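Long-range contacts in D-2-hydroxyacid dehydrogensase protein (Ketogulonicigenium vulgare, PDB 4LSW), which probably interconverts 2-oxoacids and D-2-hydroxyacids with a nicotinamide cofactor bound by its Rossmann-type domain: residues L107-M112 with R162-F167; R146-L151 with F167-S172; F187-V192 with A210-V215; R196-L201 with E221-E226; F202-A207 with I230-A235. All coordinates share one frame; numbering follows the deposited sequence.

Interaction 1. Residues L107-M112 with R162-F167; sequences LGVAMM and RRLAGF
Val-109 and Met-112 of helix 101-116 meet Arg-163 and Leu-164 of helix 155-165, and Phe-167 just beyond them, in an apolar helix-to-helix contact of the Rossmann-type NAD-binding domain. No hydrogen bond joins the segments, and the nearest CA atoms, those of Val-109 and Arg-163, stay 7.3 Å apart, so the surfaces meet through side chains. Val-109 works with both methyls. Its CG1, anti to the backbone N (chi1 174°), approaches CE1 of the Phe-167 ring obliquely at 4.4 Å. The other methyl, CG2, lies 3.9 Å from CB of Arg-163 and also reaches CD2 of Leu-164 at 4.2 Å. Arg-163 thus offers its aliphatic base to the valine, while its guanidinium forms salt bridges with Asp-106 and Glu-159 and keeps its charge off the apolar patch. The Phe-167 ring has a further neighbour within its own segment, the carbonyl oxygen of Arg-163, which lies at the ring edge and in its plane. Beneath the two helices the sheet takes over: Leu-164 and Met-112 both touch Phe-202 of strand 200-203. Between those two side chains the approach is close, CE of Met-112, brought round by a bend at chi3, resting 3.6 Å from CD2 of Leu-164.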
# COMPACT_ATOMS: atom_id res chain seq x y z
N LEU A 107 3.32 -9.14 5.66
CA LEU A 107 1.95 -9.17 6.15
C LEU A 107 1.05 -9.97 5.21
O LEU A 107 0.22 -10.74 5.66
CB LEU A 107 1.38 -7.77 6.41
CG LEU A 107 0.06 -7.85 7.20
CD1 LEU A 107 0.29 -8.20 8.67
CD2 LEU A 107 -0.80 -6.59 7.09
N GLY A 108 1.25 -9.82 3.90
CA GLY A 108 0.46 -10.58 2.95
C GLY A 108 0.56 -12.08 3.18
O GLY A 108 -0.44 -12.79 3.25
N VAL A 109 1.79 -12.57 3.32
CA VAL A 109 2.00 -13.99 3.56
C VAL A 109 1.45 -14.42 4.92
O VAL A 109 0.82 -15.48 5.04
CB VAL A 109 3.49 -14.33 3.41
CG1 VAL A 109 3.76 -15.76 3.79
CG2 VAL A 109 3.91 -14.07 1.98
N ALA A 110 1.65 -13.59 5.93
CA ALA A 110 1.11 -13.85 7.26
C ALA A 110 -0.40 -13.97 7.24
O ALA A 110 -0.97 -14.81 7.93
CB ALA A 110 1.53 -12.78 8.22
N MET A 111 -1.04 -13.12 6.45
CA MET A 111 -2.49 -13.13 6.31
C MET A 111 -3.01 -14.41 5.67
O MET A 111 -4.01 -14.97 6.11
CB MET A 111 -2.94 -11.90 5.51
CG MET A 111 -2.84 -10.60 6.31
SD MET A 111 -2.95 -9.10 5.32
CE MET A 111 -4.62 -9.21 4.65
N MET A 112 -2.35 -14.86 4.61
CA MET A 112 -2.70 -16.14 3.99
C MET A 112 -2.64 -17.26 5.02
O MET A 112 -3.57 -18.06 5.14
CB MET A 112 -1.75 -16.46 2.83
CG MET A 112 -1.89 -17.91 2.34
SD MET A 112 -0.66 -18.42 1.13
CE MET A 112 0.81 -18.27 2.13
N ARG A 162 9.08 -14.78 -3.15
CA ARG A 162 10.27 -15.30 -2.48
C ARG A 162 9.89 -15.99 -1.18
O ARG A 162 10.41 -17.07 -0.86
CB ARG A 162 11.30 -14.20 -2.23
CG ARG A 162 11.91 -13.66 -3.52
CD ARG A 162 12.88 -12.53 -3.23
NE ARG A 162 14.09 -13.06 -2.60
CZ ARG A 162 14.55 -12.68 -1.41
NH1 ARG A 162 13.93 -11.74 -0.71
NH2 ARG A 162 15.66 -13.24 -0.94
N ARG A 163 8.96 -15.38 -0.45
CA ARG A 163 8.48 -15.96 0.80
C ARG A 163 7.68 -17.23 0.55
O ARG A 163 7.79 -18.20 1.29
CB ARG A 163 7.65 -14.94 1.60
CG ARG A 163 8.50 -13.85 2.25
CD ARG A 163 7.75 -12.54 2.24
NE ARG A 163 8.53 -11.51 2.92
CZ ARG A 163 9.57 -10.87 2.39
NH1 ARG A 163 9.97 -11.17 1.15
NH2 ARG A 163 10.21 -9.95 3.09
N LEU A 164 6.85 -17.23 -0.49
CA LEU A 164 6.05 -18.42 -0.82
C LEU A 164 6.93 -19.60 -1.22
O LEU A 164 6.57 -20.76 -0.96
CB LEU A 164 5.05 -18.12 -1.93
CG LEU A 164 4.03 -17.02 -1.66
CD1 LEU A 164 3.23 -16.72 -2.92
CD2 LEU A 164 3.12 -17.38 -0.46
N ALA A 165 8.07 -19.33 -1.85
CA ALA A 165 8.96 -20.41 -2.28
C ALA A 165 9.52 -21.20 -1.09
O ALA A 165 9.77 -22.40 -1.22
CB ALA A 165 10.11 -19.85 -3.14
N GLY A 166 9.69 -20.53 0.05
CA GLY A 166 10.16 -21.20 1.25
C GLY A 166 9.14 -22.19 1.80
O GLY A 166 9.50 -23.10 2.57
N PHE A 167 7.88 -22.03 1.39
CA PHE A 167 6.80 -22.96 1.71
C PHE A 167 6.57 -24.00 0.60
O PHE A 167 5.56 -24.72 0.61
CB PHE A 167 5.49 -22.18 1.97
CG PHE A 167 5.51 -21.37 3.24
CD1 PHE A 167 6.08 -20.11 3.27
CD2 PHE A 167 4.97 -21.88 4.41
CE1 PHE A 167 6.12 -19.37 4.44
CE2 PHE A 167 5.00 -21.14 5.59
CZ PHE A 167 5.57 -19.88 5.61

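Interaction 2. Residues R146-L151 with F167-S172; sequences RRAGVL and FDMQIS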
# COMPACT_ATOMS: atom_id res chain seq x y z
N ARG A 146 1.14 -26.11 -1.88
CA ARG A 146 -0.05 -25.88 -2.68
C ARG A 146 0.23 -24.78 -3.72
O ARG A 146 1.37 -24.37 -3.90
CB ARG A 146 -1.25 -25.57 -1.78
CG ARG A 146 -1.59 -26.76 -0.85
CD ARG A 146 -2.83 -26.51 -0.02
NE ARG A 146 -4.04 -26.40 -0.83
CZ ARG A 146 -5.18 -25.85 -0.41
NH1 ARG A 146 -5.27 -25.36 0.81
NH2 ARG A 146 -6.23 -25.80 -1.22
N ARG A 147 -0.81 -24.35 -4.44
CA ARG A 147 -0.61 -23.48 -5.59
C ARG A 147 -0.94 -22.03 -5.26
O ARG A 147 -2.00 -21.74 -4.71
CB ARG A 147 -1.49 -23.96 -6.75
CG ARG A 147 -1.22 -25.42 -7.16
CD ARG A 147 -2.36 -25.94 -8.04
NE ARG A 147 -3.64 -25.82 -7.37
CZ ARG A 147 -4.82 -26.03 -7.95
NH1 ARG A 147 -4.89 -26.37 -9.22
NH2 ARG A 147 -5.94 -25.89 -7.24
N ALA A 148 -0.02 -21.12 -5.59
CA ALA A 148 -0.21 -19.70 -5.32
C ALA A 148 0.05 -18.88 -6.56
O ALA A 148 0.99 -19.15 -7.30
CB ALA A 148 0.71 -19.26 -4.17
N GLY A 149 -0.79 -17.87 -6.76
CA GLY A 149 -0.63 -16.96 -7.87
C GLY A 149 -0.37 -15.57 -7.34
O GLY A 149 -0.95 -15.16 -6.33
N VAL A 150 0.50 -14.83 -8.02
CA VAL A 150 0.80 -13.46 -7.65
C VAL A 150 0.42 -12.54 -8.81
O VAL A 150 0.99 -12.63 -9.91
CB VAL A 150 2.28 -13.30 -7.27
CG1 VAL A 150 2.59 -11.87 -6.84
CG2 VAL A 150 2.64 -14.28 -6.15
N LEU A 151 -0.56 -11.67 -8.56
CA LEU A 151 -1.08 -10.75 -9.57
C LEU A 151 -0.35 -9.42 -9.43
O LEU A 151 -0.61 -8.63 -8.51
CB LEU A 151 -2.59 -10.57 -9.41
CG LEU A 151 -3.26 -9.62 -10.40
CD1 LEU A 151 -2.96 -10.05 -11.83
CD2 LEU A 151 -4.74 -9.62 -10.16
N PHE A 167 7.88 -22.03 1.39
CA PHE A 167 6.80 -22.96 1.71
C PHE A 167 6.57 -24.00 0.60
O PHE A 167 5.56 -24.72 0.61
CB PHE A 167 5.49 -22.18 1.97
CG PHE A 167 5.51 -21.37 3.24
CD1 PHE A 167 6.08 -20.11 3.27
CD2 PHE A 167 4.97 -21.88 4.41
CE1 PHE A 167 6.12 -19.37 4.44
CE2 PHE A 167 5.00 -21.14 5.59
CZ PHE A 167 5.57 -19.88 5.61
N ASP A 168 7.52 -24.07 -0.34
CA ASP A 168 7.48 -25.03 -1.45
C ASP A 168 6.21 -24.93 -2.26
O ASP A 168 5.71 -25.92 -2.79
CB ASP A 168 7.67 -26.46 -0.94
CG ASP A 168 9.06 -26.72 -0.40
OD1 ASP A 168 9.98 -25.96 -0.76
OD2 ASP A 168 9.22 -27.68 0.37
N MET A 169 5.68 -23.72 -2.36
CA MET A 169 4.48 -23.56 -3.15
C MET A 169 4.78 -23.60 -4.64
O MET A 169 5.92 -23.33 -5.09
CB MET A 169 3.73 -22.29 -2.74
CG MET A 169 3.42 -22.26 -1.25
SD MET A 169 2.29 -20.97 -0.77
CE MET A 169 0.75 -21.81 -1.18
N GLN A 170 3.75 -23.98 -5.41
CA GLN A 170 3.80 -23.94 -6.86
C GLN A 170 3.34 -22.55 -7.27
O GLN A 170 2.16 -22.21 -7.13
CB GLN A 170 2.88 -25.01 -7.44
CG GLN A 170 3.11 -26.40 -6.83
CD GLN A 170 1.97 -27.36 -7.13
OE1 GLN A 170 1.70 -27.69 -8.28
NE2 GLN A 170 1.28 -27.80 -6.07
N ILE A 171 4.28 -21.75 -7.76
CA ILE A 171 4.06 -20.32 -7.92
C ILE A 171 3.92 -19.91 -9.38
O ILE A 171 4.76 -20.24 -10.21
CB ILE A 171 5.21 -19.54 -7.28
CG1 ILE A 171 5.27 -19.89 -5.80
CG2 ILE A 171 5.01 -18.03 -7.48
CD1 ILE A 171 6.60 -19.59 -5.16
N SER A 172 2.83 -19.20 -9.66
CA SER A 172 2.65 -18.55 -10.95
C SER A 172 2.36 -17.08 -10.73
O SER A 172 2.05 -16.65 -9.62
CB SER A 172 1.50 -19.20 -11.70
OG SER A 172 0.37 -19.33 -10.85
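Arg-147 and Gln-170 start out with the same torsion, CG anti to the carbonyl carbon (chi1 -57° in Arg-147 and -51° in Gln-170), and their side chains then cross on one face of the sheet. The touching atoms are CG of Arg-147 and NE2 of Gln-170, 3.6 Å apart. Both polar ends look beyond the pair, the guanidinium of Arg-147 to a salt bridge with Asp-199 and the amide NE2 of Gln-170 to the carbonyl oxygen of Gly-145. On the other face CE of Met-169, turned by a bend at chi3, lies 3.9 Å from CB of Ala-148; here helix 155-165 covers the sheet, with Leu-164 touching Ala-148, Met-169 and Ile-171. The backbones are joined by four hydrogen bonds, running to and fro between the strands. Gln-170 N donates to Arg-146 O at 2.8 Å, and Ala-148 N to Gln-170 O at 2.9 Å. Ser-172 N then donates to Ala-148 O at 3.0 Å, and Val-150 N to Ser-172 O at 2.9 Å. Short segment axes only 22° apart confirm a parallel pair. Strand 147-151, helix 155-165 and strand 170-174 thus make a beta-alpha-beta crossover; a GxGxxG pattern follows the first strand and is touched by Val-150, consistent with the dinucleotide-binding unit of a Rossmann fold.

Interaction 3. Residues F187-V192 with A210-V215; sequences FVEDAV and ATRHIV
Arg-212 meets the loop at Glu-189 and Asp-190 along most of its length. CB sits 4.0 Å from CB of Asp-190. The next atom, CG, placed between the backbone N and the carbonyl carbon (chi1 68°), lies 3.8 Å above the plane of the neighbouring His-213 ring, over its centre. CD comes to 3.2 Å from Glu-189 O. NE gives that same oxygen only a weak hydrogen bond, with an angle of 126° at the hydrogen, although the oxygen lies in the guanidinium plane. At the tip, NH2 donates to water 1 at 2.9 Å, and this water lies 2.8 Å from OE1 of Glu-189, so it probably bridges two opposite charges that make no direct salt bridge. Glu-189 O receives a second weak bond, from NE2 of His-213 at 3.1 Å. The firm link is in the backbone: Ala-191 N donates to Arg-212 O at 2.9 Å and nearly straight (167°), while water 2 joins that carbonyl oxygen to Val-192 N. The loop after strand 200-203 therefore grips the first turn of helix 191-196, whose N-cap is Asp-190, at the carboxyl edge of the parallel sheet, the edge along which Rossmann folds bind their dinucleotides.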
# COMPACT_ATOMS: atom_id res chain seq x y z
N PHE A 187 4.76 -17.61 -15.81
CA PHE A 187 4.06 -16.43 -16.29
C PHE A 187 2.75 -16.81 -16.96
O PHE A 187 2.69 -17.74 -17.77
CB PHE A 187 4.93 -15.67 -17.29
CG PHE A 187 4.22 -14.49 -17.92
CD1 PHE A 187 4.04 -13.31 -17.21
CD2 PHE A 187 3.76 -14.56 -19.22
CE1 PHE A 187 3.40 -12.22 -17.79
CE2 PHE A 187 3.12 -13.49 -19.80
CZ PHE A 187 2.94 -12.31 -19.09
N VAL A 188 1.70 -16.07 -16.59
CA VAL A 188 0.35 -16.22 -17.12
C VAL A 188 -0.12 -14.86 -17.64
O VAL A 188 0.05 -13.84 -16.97
CB VAL A 188 -0.59 -16.75 -16.01
CG1 VAL A 188 -1.98 -17.00 -16.56
CG2 VAL A 188 -0.02 -18.03 -15.38
N GLU A 189 -0.71 -14.82 -18.84
CA GLU A 189 -1.07 -13.54 -19.46
C GLU A 189 -2.16 -12.76 -18.73
O GLU A 189 -2.11 -11.53 -18.66
CB GLU A 189 -1.51 -13.73 -20.92
CG GLU A 189 -0.40 -14.18 -21.88
CD GLU A 189 0.51 -13.04 -22.33
OE1 GLU A 189 0.32 -11.89 -21.90
OE2 GLU A 189 1.44 -13.34 -23.11
N ASP A 190 -3.14 -13.47 -18.18
CA ASP A 190 -4.31 -12.78 -17.66
C ASP A 190 -4.69 -13.29 -16.29
O ASP A 190 -4.31 -14.41 -15.91
CB ASP A 190 -5.50 -12.95 -18.61
CG ASP A 190 -6.08 -14.34 -18.55
OD1 ASP A 190 -5.33 -15.30 -18.77
OD2 ASP A 190 -7.28 -14.46 -18.23
N ALA A 191 -5.44 -12.48 -15.56
CA ALA A 191 -5.80 -12.80 -14.18
C ALA A 191 -6.78 -13.96 -14.05
O ALA A 191 -6.72 -14.70 -13.06
CB ALA A 191 -6.35 -11.57 -13.48
N VAL A 192 -7.67 -14.15 -15.02
CA VAL A 192 -8.61 -15.26 -14.95
C VAL A 192 -7.90 -16.60 -14.99
O VAL A 192 -8.16 -17.47 -14.14
CB VAL A 192 -9.68 -15.18 -16.06
CG1 VAL A 192 -10.51 -16.46 -16.09
CG2 VAL A 192 -10.56 -13.98 -15.85
N ALA A 210 -4.40 -3.06 -15.82
CA ALA A 210 -4.91 -3.18 -17.18
C ALA A 210 -6.13 -4.10 -17.14
O ALA A 210 -6.30 -4.84 -16.17
CB ALA A 210 -3.84 -3.73 -18.11
N THR A 211 -6.97 -4.06 -18.17
CA THR A 211 -8.25 -4.77 -18.13
C THR A 211 -8.13 -6.25 -17.75
O THR A 211 -8.89 -6.74 -16.91
CB THR A 211 -9.03 -4.61 -19.45
OG1 THR A 211 -9.17 -3.21 -19.74
CG2 THR A 211 -10.41 -5.23 -19.33
N ARG A 212 -7.17 -6.96 -18.33
CA ARG A 212 -7.05 -8.39 -18.09
C ARG A 212 -6.47 -8.71 -16.71
O ARG A 212 -6.36 -9.88 -16.33
CB ARG A 212 -6.22 -9.08 -19.18
CG ARG A 212 -4.74 -8.70 -19.18
CD ARG A 212 -4.00 -9.48 -20.26
NE ARG A 212 -2.63 -8.99 -20.46
CZ ARG A 212 -2.31 -7.96 -21.23
NH1 ARG A 212 -3.25 -7.28 -21.88
NH2 ARG A 212 -1.04 -7.59 -21.34
N HIS A 213 -6.10 -7.67 -15.97
CA HIS A 213 -5.52 -7.87 -14.64
C HIS A 213 -6.42 -7.34 -13.52
O HIS A 213 -6.10 -7.44 -12.34
CB HIS A 213 -4.12 -7.23 -14.57
CG HIS A 213 -3.13 -7.86 -15.50
ND1 HIS A 213 -2.31 -7.12 -16.32
CD2 HIS A 213 -2.83 -9.16 -15.72
CE1 HIS A 213 -1.55 -7.95 -17.03
NE2 HIS A 213 -1.85 -9.19 -16.68
N ILE A 214 -7.55 -6.77 -13.91
CA ILE A 214 -8.53 -6.32 -12.94
C ILE A 214 -9.25 -7.51 -12.27
O ILE A 214 -9.60 -8.48 -12.95
CB ILE A 214 -9.57 -5.40 -13.63
CG1 ILE A 214 -8.89 -4.15 -14.18
CG2 ILE A 214 -10.72 -5.06 -12.68
CD1 ILE A 214 -9.76 -3.34 -15.13
N VAL A 215 -9.45 -7.43 -10.96
CA VAL A 215 -10.08 -8.52 -10.22
C VAL A 215 -11.58 -8.30 -10.12
O VAL A 215 -12.07 -7.64 -9.20
CB VAL A 215 -9.48 -8.70 -8.80
CG1 VAL A 215 -10.11 -9.90 -8.10
CG2 VAL A 215 -7.98 -8.86 -8.90
O HOH W 1 0.20 -9.84 -19.95
O HOH W 2 -8.65 -11.50 -16.50

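Interaction 4. Residues R196-L201 with E221-E226; sequences RDVDFL and EALGPE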
# COMPACT_ATOMS: atom_id res chain seq x y z
N ARG A 196 -7.57 -19.43 -12.00
CA ARG A 196 -8.13 -20.76 -12.24
C ARG A 196 -7.28 -21.88 -11.66
O ARG A 196 -7.81 -22.85 -11.11
CB ARG A 196 -8.33 -20.98 -13.75
CG ARG A 196 -8.98 -22.32 -14.08
CD ARG A 196 -9.04 -22.56 -15.58
NE ARG A 196 -7.75 -22.32 -16.22
CZ ARG A 196 -6.92 -23.26 -16.65
NH1 ARG A 196 -7.25 -24.54 -16.53
NH2 ARG A 196 -5.77 -22.93 -17.22
N ASP A 197 -5.96 -21.73 -11.76
CA ASP A 197 -5.03 -22.81 -11.41
C ASP A 197 -4.37 -22.65 -10.05
O ASP A 197 -3.38 -23.34 -9.78
CB ASP A 197 -3.94 -22.92 -12.48
CG ASP A 197 -4.49 -23.32 -13.83
OD1 ASP A 197 -5.54 -23.99 -13.86
OD2 ASP A 197 -3.87 -22.97 -14.85
N VAL A 198 -4.87 -21.77 -9.19
CA VAL A 198 -4.25 -21.59 -7.87
C VAL A 198 -5.22 -21.69 -6.71
O VAL A 198 -6.43 -21.54 -6.88
CB VAL A 198 -3.44 -20.26 -7.75
CG1 VAL A 198 -2.41 -20.17 -8.84
CG2 VAL A 198 -4.38 -19.05 -7.79
N ASP A 199 -4.67 -21.94 -5.52
CA ASP A 199 -5.44 -22.05 -4.30
C ASP A 199 -5.44 -20.74 -3.50
O ASP A 199 -6.33 -20.50 -2.70
CB ASP A 199 -4.86 -23.18 -3.44
CG ASP A 199 -4.80 -24.49 -4.19
OD1 ASP A 199 -5.88 -24.98 -4.57
OD2 ASP A 199 -3.69 -25.03 -4.44
N PHE A 200 -4.43 -19.90 -3.74
CA PHE A 200 -4.25 -18.63 -3.05
C PHE A 200 -3.84 -17.62 -4.10
O PHE A 200 -2.93 -17.90 -4.87
CB PHE A 200 -3.12 -18.74 -2.01
CG PHE A 200 -3.30 -19.84 -1.01
CD1 PHE A 200 -4.03 -19.62 0.16
CD2 PHE A 200 -2.73 -21.09 -1.22
CE1 PHE A 200 -4.18 -20.64 1.10
CE2 PHE A 200 -2.89 -22.11 -0.28
CZ PHE A 200 -3.61 -21.88 0.88
N LEU A 201 -4.51 -16.48 -4.15
CA LEU A 201 -4.17 -15.43 -5.11
C LEU A 201 -3.84 -14.14 -4.38
O LEU A 201 -4.68 -13.60 -3.64
CB LEU A 201 -5.33 -15.16 -6.07
CG LEU A 201 -5.12 -14.07 -7.12
CD1 LEU A 201 -4.00 -14.45 -8.08
CD2 LEU A 201 -6.42 -13.81 -7.89
N GLU A 221 -14.45 -15.82 -9.58
CA GLU A 221 -15.09 -17.11 -9.79
C GLU A 221 -14.08 -18.19 -10.17
O GLU A 221 -14.20 -19.34 -9.75
CB GLU A 221 -16.20 -17.01 -10.84
CG GLU A 221 -17.41 -16.27 -10.31
CD GLU A 221 -18.64 -16.42 -11.17
OE1 GLU A 221 -18.53 -16.83 -12.35
OE2 GLU A 221 -19.72 -16.12 -10.64
N ALA A 222 -13.09 -17.79 -10.95
CA ALA A 222 -12.02 -18.71 -11.32
C ALA A 222 -11.16 -19.10 -10.11
O ALA A 222 -10.66 -20.22 -10.04
CB ALA A 222 -11.17 -18.12 -12.45
N LEU A 223 -10.99 -18.18 -9.17
CA LEU A 223 -10.26 -18.47 -7.95
C LEU A 223 -10.99 -19.57 -7.18
O LEU A 223 -10.36 -20.50 -6.68
CB LEU A 223 -10.10 -17.20 -7.11
CG LEU A 223 -9.26 -17.28 -5.83
CD1 LEU A 223 -7.96 -18.02 -6.13
CD2 LEU A 223 -9.02 -15.88 -5.32
N GLY A 224 -12.31 -19.48 -7.11
CA GLY A 224 -13.11 -20.66 -6.80
C GLY A 224 -13.49 -20.89 -5.36
O GLY A 224 -13.05 -20.18 -4.45
N PRO A 225 -14.32 -21.92 -5.13
CA PRO A 225 -14.98 -22.11 -3.83
C PRO A 225 -14.05 -22.50 -2.70
O PRO A 225 -14.44 -22.40 -1.53
CB PRO A 225 -15.97 -23.26 -4.10
CG PRO A 225 -15.49 -23.92 -5.36
CD PRO A 225 -14.86 -22.81 -6.17
N GLU A 226 -12.85 -22.95 -3.04
CA GLU A 226 -11.85 -23.25 -2.03
C GLU A 226 -10.59 -22.43 -2.24
O GLU A 226 -9.53 -22.75 -1.71
CB GLU A 226 -11.55 -24.74 -1.98
CG GLU A 226 -12.80 -25.54 -1.59
CD GLU A 226 -12.57 -27.02 -1.40
OE1 GLU A 226 -11.40 -27.44 -1.30
OE2 GLU A 226 -13.57 -27.76 -1.33
O HOH W 3 -7.32 -21.48 -0.29
O HOH W 4 -8.27 -24.95 -3.23
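Leu-223 presses both its methyls on Leu-201 at the tight end of this contact, whereas at the other end two waters separate Asp-199 from Glu-226. On the packed side, CD2 of Leu-223 is 3.8 Å from CB of Leu-201 and CD1 is 3.9 Å from the same atom; with CG anti to the backbone N (chi1 -175°), the fork of Leu-223 reaches toward the strand. CD1 also meets CG2 of Val-198 at 4.1 Å. A further close approach is between backbones, a CA-H...O contact of 3.4 Å from Arg-196 CA to Ala-222 O with 155° at the hydrogen. Gly-224 then ends the helix with a positive phi (95°), which favours glycine, and the chain turns toward Glu-226. There no direct bond crosses. Water 3 donates to Asp-199 O at 2.8 Å and to Glu-226 O, and water 4 donates to Asp-199 OD1 at 2.7 Å and again to Glu-226 O. One carbonyl oxygen thus takes two water protons. The carboxylates find their own partners, Arg-147 for Asp-199 and Arg-141 for Glu-226. Hydrophobic packing of helix 217-223 on strand 200-203, with a wet turn leading to strand 228-231, belongs to a beta-alpha-beta unit of the Rossmann-type domain.

Interaction 5. Residues F202-A207 with I230-A235; sequences FVTLAA and INISRA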
# COMPACT_ATOMS: atom_id res chain seq x y z
N PHE A 202 -2.62 -13.65 -4.57
CA PHE A 202 -2.20 -12.40 -3.95
C PHE A 202 -2.36 -11.27 -4.93
O PHE A 202 -1.88 -11.36 -6.07
CB PHE A 202 -0.72 -12.49 -3.53
CG PHE A 202 -0.47 -13.42 -2.38
CD1 PHE A 202 -0.35 -14.79 -2.58
CD2 PHE A 202 -0.38 -12.92 -1.09
CE1 PHE A 202 -0.13 -15.65 -1.51
CE2 PHE A 202 -0.16 -13.78 -0.02
CZ PHE A 202 -0.03 -15.14 -0.24
N VAL A 203 -3.01 -10.19 -4.51
CA VAL A 203 -3.15 -9.02 -5.35
C VAL A 203 -2.12 -7.98 -4.92
O VAL A 203 -2.23 -7.39 -3.83
CB VAL A 203 -4.56 -8.44 -5.28
CG1 VAL A 203 -4.69 -7.26 -6.24
CG2 VAL A 203 -5.57 -9.51 -5.61
N THR A 204 -1.11 -7.81 -5.77
CA THR A 204 0.04 -6.96 -5.49
C THR A 204 0.29 -6.09 -6.71
O THR A 204 1.39 -6.01 -7.23
CB THR A 204 1.28 -7.81 -5.14
OG1 THR A 204 1.43 -8.87 -6.09
CG2 THR A 204 1.11 -8.45 -3.77
N LEU A 205 -0.78 -5.44 -7.16
CA LEU A 205 -0.74 -4.51 -8.29
C LEU A 205 -0.44 -3.11 -7.79
O LEU A 205 -1.23 -2.54 -7.04
CB LEU A 205 -2.08 -4.50 -9.01
CG LEU A 205 -2.48 -5.75 -9.79
CD1 LEU A 205 -3.97 -5.71 -10.13
CD2 LEU A 205 -1.63 -5.87 -11.06
N ALA A 206 0.69 -2.55 -8.22
CA ALA A 206 1.15 -1.26 -7.73
C ALA A 206 0.37 -0.10 -8.34
O ALA A 206 0.18 0.94 -7.69
CB ALA A 206 2.65 -1.10 -7.97
N ALA A 207 -0.09 -0.27 -9.57
CA ALA A 207 -0.85 0.78 -10.25
C ALA A 207 -2.26 0.30 -10.60
O ALA A 207 -2.62 -0.84 -10.31
CB ALA A 207 -0.12 1.24 -11.50
N ILE A 230 -6.01 -12.70 -1.34
CA ILE A 230 -5.31 -11.87 -0.37
C ILE A 230 -4.98 -10.54 -1.00
O ILE A 230 -4.27 -10.49 -1.99
CB ILE A 230 -4.00 -12.53 0.13
CG1 ILE A 230 -4.27 -13.91 0.74
CG2 ILE A 230 -3.29 -11.62 1.14
CD1 ILE A 230 -4.05 -15.07 -0.23
N ASN A 231 -5.52 -9.45 -0.45
CA ASN A 231 -5.23 -8.15 -1.00
C ASN A 231 -4.45 -7.24 -0.08
O ASN A 231 -4.92 -6.91 1.03
CB ASN A 231 -6.50 -7.42 -1.46
CG ASN A 231 -6.17 -6.18 -2.23
OD1 ASN A 231 -5.07 -6.05 -2.76
ND2 ASN A 231 -7.11 -5.24 -2.27
N ILE A 232 -3.26 -6.83 -0.54
CA ILE A 232 -2.41 -5.88 0.20
C ILE A 232 -2.03 -4.67 -0.67
O ILE A 232 -1.14 -3.89 -0.31
CB ILE A 232 -1.14 -6.56 0.75
CG1 ILE A 232 -0.41 -7.31 -0.37
CG2 ILE A 232 -1.48 -7.49 1.90
CD1 ILE A 232 0.85 -8.04 0.09
N SER A 233 -2.72 -4.50 -1.79
CA SER A 233 -2.50 -3.37 -2.71
C SER A 233 -3.82 -2.62 -2.90
O SER A 233 -4.79 -2.96 -2.26
CB SER A 233 -1.99 -3.87 -4.06
OG SER A 233 -2.97 -4.68 -4.69
N ARG A 234 -3.87 -1.63 -3.78
CA ARG A 234 -5.00 -0.69 -3.77
C ARG A 234 -6.39 -1.31 -3.90
O ARG A 234 -6.58 -2.35 -4.54
CB ARG A 234 -4.80 0.39 -4.83
CG ARG A 234 -4.69 -0.14 -6.24
CD ARG A 234 -4.38 0.97 -7.22
NE ARG A 234 -3.11 1.62 -6.94
CZ ARG A 234 -2.55 2.54 -7.73
NH1 ARG A 234 -3.15 2.92 -8.85
NH2 ARG A 234 -1.38 3.08 -7.40
N ALA A 235 -7.37 -0.66 -3.28
CA ALA A 235 -8.74 -1.17 -3.27
C ALA A 235 -9.38 -1.13 -4.65
O ALA A 235 -10.20 -2.00 -4.97
CB ALA A 235 -9.59 -0.39 -2.27
O HOH W 5 -1.50 -0.74 -5.40
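Ile-230 covers one face of the Phe-202 ring: its CD1 stands 4.0 Å from the ring centroid and only 10° off the normal, a CH-pi contact over the centre. Nearer the backbone, CB of Ile-230 lies 3.8 Å from ring atom CD2, since the two side chains run side by side and point the same way. Met-112 of helix 101-116 touches Ile-230 as well. The second flat group, the guanidinium of Arg-234, carries backbone on one face, CA of Ala-207 lying 3.3 Å above its plane with Ala-206 C beside it, both offset toward the rim. Ala-206 O also lies over that face, and the angle there is too poor for a hydrogen bond. Between these ends the strands are parallel, with Val-203 N donating to Ile-230 O at 2.8 Å and nearly straight (169°). Past it the pairing thins. Val-203 O receives two weak bonds, from Ser-233 OG at 2.9 Å and from Ile-232 N at 3.5 Å. The serine hydroxyl, set between its backbone N and carbonyl carbon (chi1 64°), in turn accepts a weak bond from Leu-205 N at 3.4 Å. A side chain so replaces strand pairing where the two chains leave the sheet. Strands 200-203 and 228-231, neighbours in the parallel sheet, open into loops at the carboxyl edge, the edge at which Rossmann folds bind their dinucleotide.

All five contacts lie in the Rossmann-type domain and differ by layer. Interactions 2 and 5 are backbone-bonded parallel pairings in one sheet, and strands 147-151 and 200-203 bond to each other between them, as through Leu-151 N and Phe-202 O. Interaction 1 is the buried, purely apolar layer above: Gly-108 O rests against Phe-202 CE2, and Met-112 packs on Phe-200. Interaction 3 is polar, while interaction 4 pairs an apolar patch with a water-bridged end; both lie nearer the surface than interaction 1, with waters bridging polar atoms in both, and Val-192 O touching Ala-222 CB joins them. Strand 200-203 is shared by interactions 4 and 5, one facing its start with a helix, the other continuing past its end into loops.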